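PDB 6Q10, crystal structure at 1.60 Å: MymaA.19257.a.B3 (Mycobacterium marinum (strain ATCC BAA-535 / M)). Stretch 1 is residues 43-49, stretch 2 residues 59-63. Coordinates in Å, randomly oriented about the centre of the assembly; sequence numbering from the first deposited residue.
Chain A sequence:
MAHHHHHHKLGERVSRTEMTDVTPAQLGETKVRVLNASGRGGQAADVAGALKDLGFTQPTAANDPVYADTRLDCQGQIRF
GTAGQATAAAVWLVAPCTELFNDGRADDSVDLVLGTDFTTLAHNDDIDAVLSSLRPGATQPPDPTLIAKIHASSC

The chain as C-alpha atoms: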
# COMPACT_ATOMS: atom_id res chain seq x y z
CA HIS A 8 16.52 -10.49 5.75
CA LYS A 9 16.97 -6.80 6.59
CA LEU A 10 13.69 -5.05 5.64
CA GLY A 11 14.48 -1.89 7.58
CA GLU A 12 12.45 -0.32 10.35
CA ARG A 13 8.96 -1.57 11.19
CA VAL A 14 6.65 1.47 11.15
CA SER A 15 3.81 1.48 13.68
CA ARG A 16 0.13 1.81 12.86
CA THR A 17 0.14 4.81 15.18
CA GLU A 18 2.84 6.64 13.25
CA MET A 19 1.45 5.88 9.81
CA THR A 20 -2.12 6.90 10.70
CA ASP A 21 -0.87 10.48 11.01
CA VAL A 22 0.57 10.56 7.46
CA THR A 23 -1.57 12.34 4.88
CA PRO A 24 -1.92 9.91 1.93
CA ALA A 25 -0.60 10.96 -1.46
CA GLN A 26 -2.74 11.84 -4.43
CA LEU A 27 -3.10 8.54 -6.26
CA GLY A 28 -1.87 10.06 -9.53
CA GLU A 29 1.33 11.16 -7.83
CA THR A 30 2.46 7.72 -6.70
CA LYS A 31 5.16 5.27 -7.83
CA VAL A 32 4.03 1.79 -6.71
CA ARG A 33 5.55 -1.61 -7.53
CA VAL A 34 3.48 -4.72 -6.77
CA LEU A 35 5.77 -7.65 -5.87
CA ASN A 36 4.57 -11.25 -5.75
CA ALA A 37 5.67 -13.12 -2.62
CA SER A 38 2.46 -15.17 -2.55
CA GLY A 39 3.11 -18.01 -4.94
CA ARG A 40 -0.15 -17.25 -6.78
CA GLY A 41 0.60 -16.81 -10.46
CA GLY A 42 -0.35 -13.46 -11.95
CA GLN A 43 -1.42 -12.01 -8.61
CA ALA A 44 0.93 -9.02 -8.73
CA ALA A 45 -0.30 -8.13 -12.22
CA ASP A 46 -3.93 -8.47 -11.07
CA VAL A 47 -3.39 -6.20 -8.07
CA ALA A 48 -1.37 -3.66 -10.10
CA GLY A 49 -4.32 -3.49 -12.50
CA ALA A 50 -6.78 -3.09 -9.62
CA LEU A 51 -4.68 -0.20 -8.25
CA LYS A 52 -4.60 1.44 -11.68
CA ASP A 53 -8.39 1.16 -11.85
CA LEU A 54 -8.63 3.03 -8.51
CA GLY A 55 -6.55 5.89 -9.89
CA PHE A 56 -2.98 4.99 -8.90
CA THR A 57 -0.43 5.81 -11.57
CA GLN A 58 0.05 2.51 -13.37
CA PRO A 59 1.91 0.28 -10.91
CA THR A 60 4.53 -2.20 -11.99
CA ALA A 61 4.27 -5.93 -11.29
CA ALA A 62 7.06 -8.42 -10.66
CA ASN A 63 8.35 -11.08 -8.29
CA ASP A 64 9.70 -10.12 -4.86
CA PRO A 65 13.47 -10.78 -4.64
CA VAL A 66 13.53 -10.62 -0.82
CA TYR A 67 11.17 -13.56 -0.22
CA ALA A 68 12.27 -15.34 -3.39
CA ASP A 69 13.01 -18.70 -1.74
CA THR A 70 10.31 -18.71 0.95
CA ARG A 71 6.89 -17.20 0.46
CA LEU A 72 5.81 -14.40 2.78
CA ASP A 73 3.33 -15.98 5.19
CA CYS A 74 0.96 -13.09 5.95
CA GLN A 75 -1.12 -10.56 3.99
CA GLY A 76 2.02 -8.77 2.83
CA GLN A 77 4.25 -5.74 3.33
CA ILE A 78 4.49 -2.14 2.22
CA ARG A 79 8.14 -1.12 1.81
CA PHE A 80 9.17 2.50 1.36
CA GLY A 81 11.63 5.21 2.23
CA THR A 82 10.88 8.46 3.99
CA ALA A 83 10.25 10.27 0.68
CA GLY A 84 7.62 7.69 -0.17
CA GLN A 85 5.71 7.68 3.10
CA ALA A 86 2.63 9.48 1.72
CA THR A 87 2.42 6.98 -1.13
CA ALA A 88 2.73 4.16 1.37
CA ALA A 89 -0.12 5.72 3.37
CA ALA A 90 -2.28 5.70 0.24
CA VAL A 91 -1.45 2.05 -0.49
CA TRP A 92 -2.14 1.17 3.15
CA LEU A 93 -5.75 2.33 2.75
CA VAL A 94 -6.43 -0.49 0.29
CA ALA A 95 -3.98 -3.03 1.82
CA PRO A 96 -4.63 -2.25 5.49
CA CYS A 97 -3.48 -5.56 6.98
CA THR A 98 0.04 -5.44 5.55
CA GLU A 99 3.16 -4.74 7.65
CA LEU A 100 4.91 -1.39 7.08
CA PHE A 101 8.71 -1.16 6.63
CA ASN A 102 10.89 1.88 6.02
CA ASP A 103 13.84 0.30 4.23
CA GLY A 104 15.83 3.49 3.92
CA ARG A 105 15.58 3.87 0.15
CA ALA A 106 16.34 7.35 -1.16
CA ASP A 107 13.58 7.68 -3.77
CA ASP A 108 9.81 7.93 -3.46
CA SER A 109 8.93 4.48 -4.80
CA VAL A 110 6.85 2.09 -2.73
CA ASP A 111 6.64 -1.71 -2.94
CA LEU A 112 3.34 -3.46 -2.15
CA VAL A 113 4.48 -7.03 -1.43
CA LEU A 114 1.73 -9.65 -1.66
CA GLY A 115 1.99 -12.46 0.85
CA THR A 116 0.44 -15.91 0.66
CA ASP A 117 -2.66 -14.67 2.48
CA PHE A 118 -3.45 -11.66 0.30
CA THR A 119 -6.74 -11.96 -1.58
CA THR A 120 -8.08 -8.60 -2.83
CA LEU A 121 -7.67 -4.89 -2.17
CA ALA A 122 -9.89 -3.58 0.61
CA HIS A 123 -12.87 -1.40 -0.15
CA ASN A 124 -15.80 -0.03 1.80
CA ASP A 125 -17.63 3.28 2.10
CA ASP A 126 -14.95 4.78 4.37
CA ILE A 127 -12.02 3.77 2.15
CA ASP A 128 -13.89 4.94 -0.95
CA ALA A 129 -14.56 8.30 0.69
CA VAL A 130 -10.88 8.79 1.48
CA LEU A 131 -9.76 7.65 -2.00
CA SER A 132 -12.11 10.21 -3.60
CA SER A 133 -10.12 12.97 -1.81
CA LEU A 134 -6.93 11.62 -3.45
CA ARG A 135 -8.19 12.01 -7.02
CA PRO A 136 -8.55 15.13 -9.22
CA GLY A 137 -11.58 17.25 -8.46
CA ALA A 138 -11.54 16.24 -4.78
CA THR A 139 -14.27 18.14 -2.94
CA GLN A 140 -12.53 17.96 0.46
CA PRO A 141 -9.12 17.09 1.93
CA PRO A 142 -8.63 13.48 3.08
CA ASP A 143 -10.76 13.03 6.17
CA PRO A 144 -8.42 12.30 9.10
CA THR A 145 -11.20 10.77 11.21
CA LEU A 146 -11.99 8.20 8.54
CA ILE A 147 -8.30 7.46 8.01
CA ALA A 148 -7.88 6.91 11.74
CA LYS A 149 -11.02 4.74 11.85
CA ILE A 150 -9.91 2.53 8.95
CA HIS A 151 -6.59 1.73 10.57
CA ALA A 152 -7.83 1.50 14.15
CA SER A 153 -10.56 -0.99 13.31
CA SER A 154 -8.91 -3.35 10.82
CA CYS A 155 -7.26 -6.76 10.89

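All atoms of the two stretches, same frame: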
# COMPACT_ATOMS: atom_id res chain seq x y z
N GLN A 43 -0.74 -12.83 -9.61
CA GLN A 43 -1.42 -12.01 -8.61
C GLN A 43 -0.88 -10.58 -8.58
O GLN A 43 -1.65 -9.64 -8.36
CB GLN A 43 -1.32 -12.61 -7.22
CG GLN A 43 -2.29 -11.92 -6.29
CD GLN A 43 -2.34 -12.58 -4.94
OE1 GLN A 43 -1.34 -13.13 -4.47
NE2 GLN A 43 -3.50 -12.51 -4.30
N ALA A 44 0.43 -10.39 -8.74
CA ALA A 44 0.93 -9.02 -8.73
C ALA A 44 0.37 -8.22 -9.90
O ALA A 44 0.03 -7.05 -9.73
CB ALA A 44 2.46 -8.97 -8.72
N ALA A 45 0.27 -8.83 -11.07
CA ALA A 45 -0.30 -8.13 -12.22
C ALA A 45 -1.77 -7.79 -11.97
O ALA A 45 -2.23 -6.71 -12.35
CB ALA A 45 -0.15 -8.97 -13.49
N ASP A 46 -2.52 -8.72 -11.37
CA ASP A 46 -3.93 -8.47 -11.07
C ASP A 46 -4.07 -7.30 -10.12
O ASP A 46 -4.91 -6.41 -10.34
CB ASP A 46 -4.58 -9.71 -10.45
CG ASP A 46 -4.67 -10.86 -11.41
OD1 ASP A 46 -4.67 -10.61 -12.63
OD2 ASP A 46 -4.75 -12.01 -10.93
N VAL A 47 -3.25 -7.26 -9.06
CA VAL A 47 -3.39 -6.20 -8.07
C VAL A 47 -2.91 -4.87 -8.65
O VAL A 47 -3.52 -3.82 -8.41
CB VAL A 47 -2.64 -6.57 -6.77
CG1 VAL A 47 -2.54 -5.37 -5.81
CG2 VAL A 47 -3.35 -7.73 -6.10
N ALA A 48 -1.82 -4.89 -9.42
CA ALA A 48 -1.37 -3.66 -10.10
C ALA A 48 -2.48 -3.09 -10.98
O ALA A 48 -2.70 -1.86 -11.02
CB ALA A 48 -0.11 -3.94 -10.92
N GLY A 49 -3.20 -3.96 -11.70
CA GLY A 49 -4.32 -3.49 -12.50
C GLY A 49 -5.45 -2.94 -11.65
O GLY A 49 -6.06 -1.92 -12.00
N PRO A 59 0.86 0.95 -11.66
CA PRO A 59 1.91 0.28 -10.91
C PRO A 59 2.60 -0.77 -11.75
O PRO A 59 2.07 -1.25 -12.76
CB PRO A 59 1.17 -0.36 -9.73
CG PRO A 59 -0.05 0.42 -9.60
CD PRO A 59 -0.45 0.77 -11.00
N THR A 60 3.80 -1.13 -11.33
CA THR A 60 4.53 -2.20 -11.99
C THR A 60 4.19 -3.52 -11.29
O THR A 60 3.56 -3.55 -10.22
CB THR A 60 6.03 -1.91 -11.96
OG1 THR A 60 6.52 -2.10 -10.64
CG2 THR A 60 6.31 -0.49 -12.39
N ALA A 61 4.54 -4.64 -11.92
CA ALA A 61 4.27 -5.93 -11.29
C ALA A 61 5.40 -6.90 -11.57
O ALA A 61 5.76 -7.14 -12.74
CB ALA A 61 2.96 -6.55 -11.78
N ALA A 62 5.92 -7.51 -10.51
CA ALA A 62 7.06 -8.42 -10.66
C ALA A 62 7.09 -9.39 -9.48
O ALA A 62 6.21 -9.39 -8.63
CB ALA A 62 8.36 -7.63 -10.75
N ASN A 63 8.14 -10.21 -9.44
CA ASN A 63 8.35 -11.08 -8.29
C ASN A 63 9.17 -10.36 -7.21
O ASN A 63 10.04 -9.54 -7.51
CB ASN A 63 9.06 -12.36 -8.69
CG ASN A 63 8.14 -13.36 -9.42
OD1 ASN A 63 6.94 -13.21 -9.41
ND2 ASN A 63 8.74 -14.41 -10.01

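Helix 43-49 packs against strand 60-63 and the preceding P59 in a nearly antiparallel arrangement: the axes make an angle of 162° and approach to 7.0 Å. No hydrogen bond crosses the interface, which buries 221 Å² in total, so the evidence points to close apolar packing.

Q43 opens the helix but stays out of reach, its amide hydrogen-bonded elsewhere in the structure. A44 turns its CB toward the strand, with A44 CB 3.9 Å from A61 CB and 3.8 Å from A62 O. Its carbonyl also meets the strand, A44 O lying 3.6 Å from A61 CB while accepting the helical hydrogen bond from A48 N (2.9 Å). A45 points sideways, yet its backbone sits close: A45 N is 3.6 Å from A61 CB. The methyl of A61 thus rests on the helix backbone, and the CA atoms of A45 and A61 are only 5.2 Å apart.

D46 points away, leaving its carboxylate clear of this apolar contact, and V47 makes no contact. One turn after A44, buried A48 again points toward the strand. A48 CB lies 4.1 Å from A61 CB, 4.0 Å from P59 CB and 3.8 Å from T60 O, while A48 O approaches P59 CD at 3.5 Å. Small methyls suit this narrow spacing; G49 adds nothing to it.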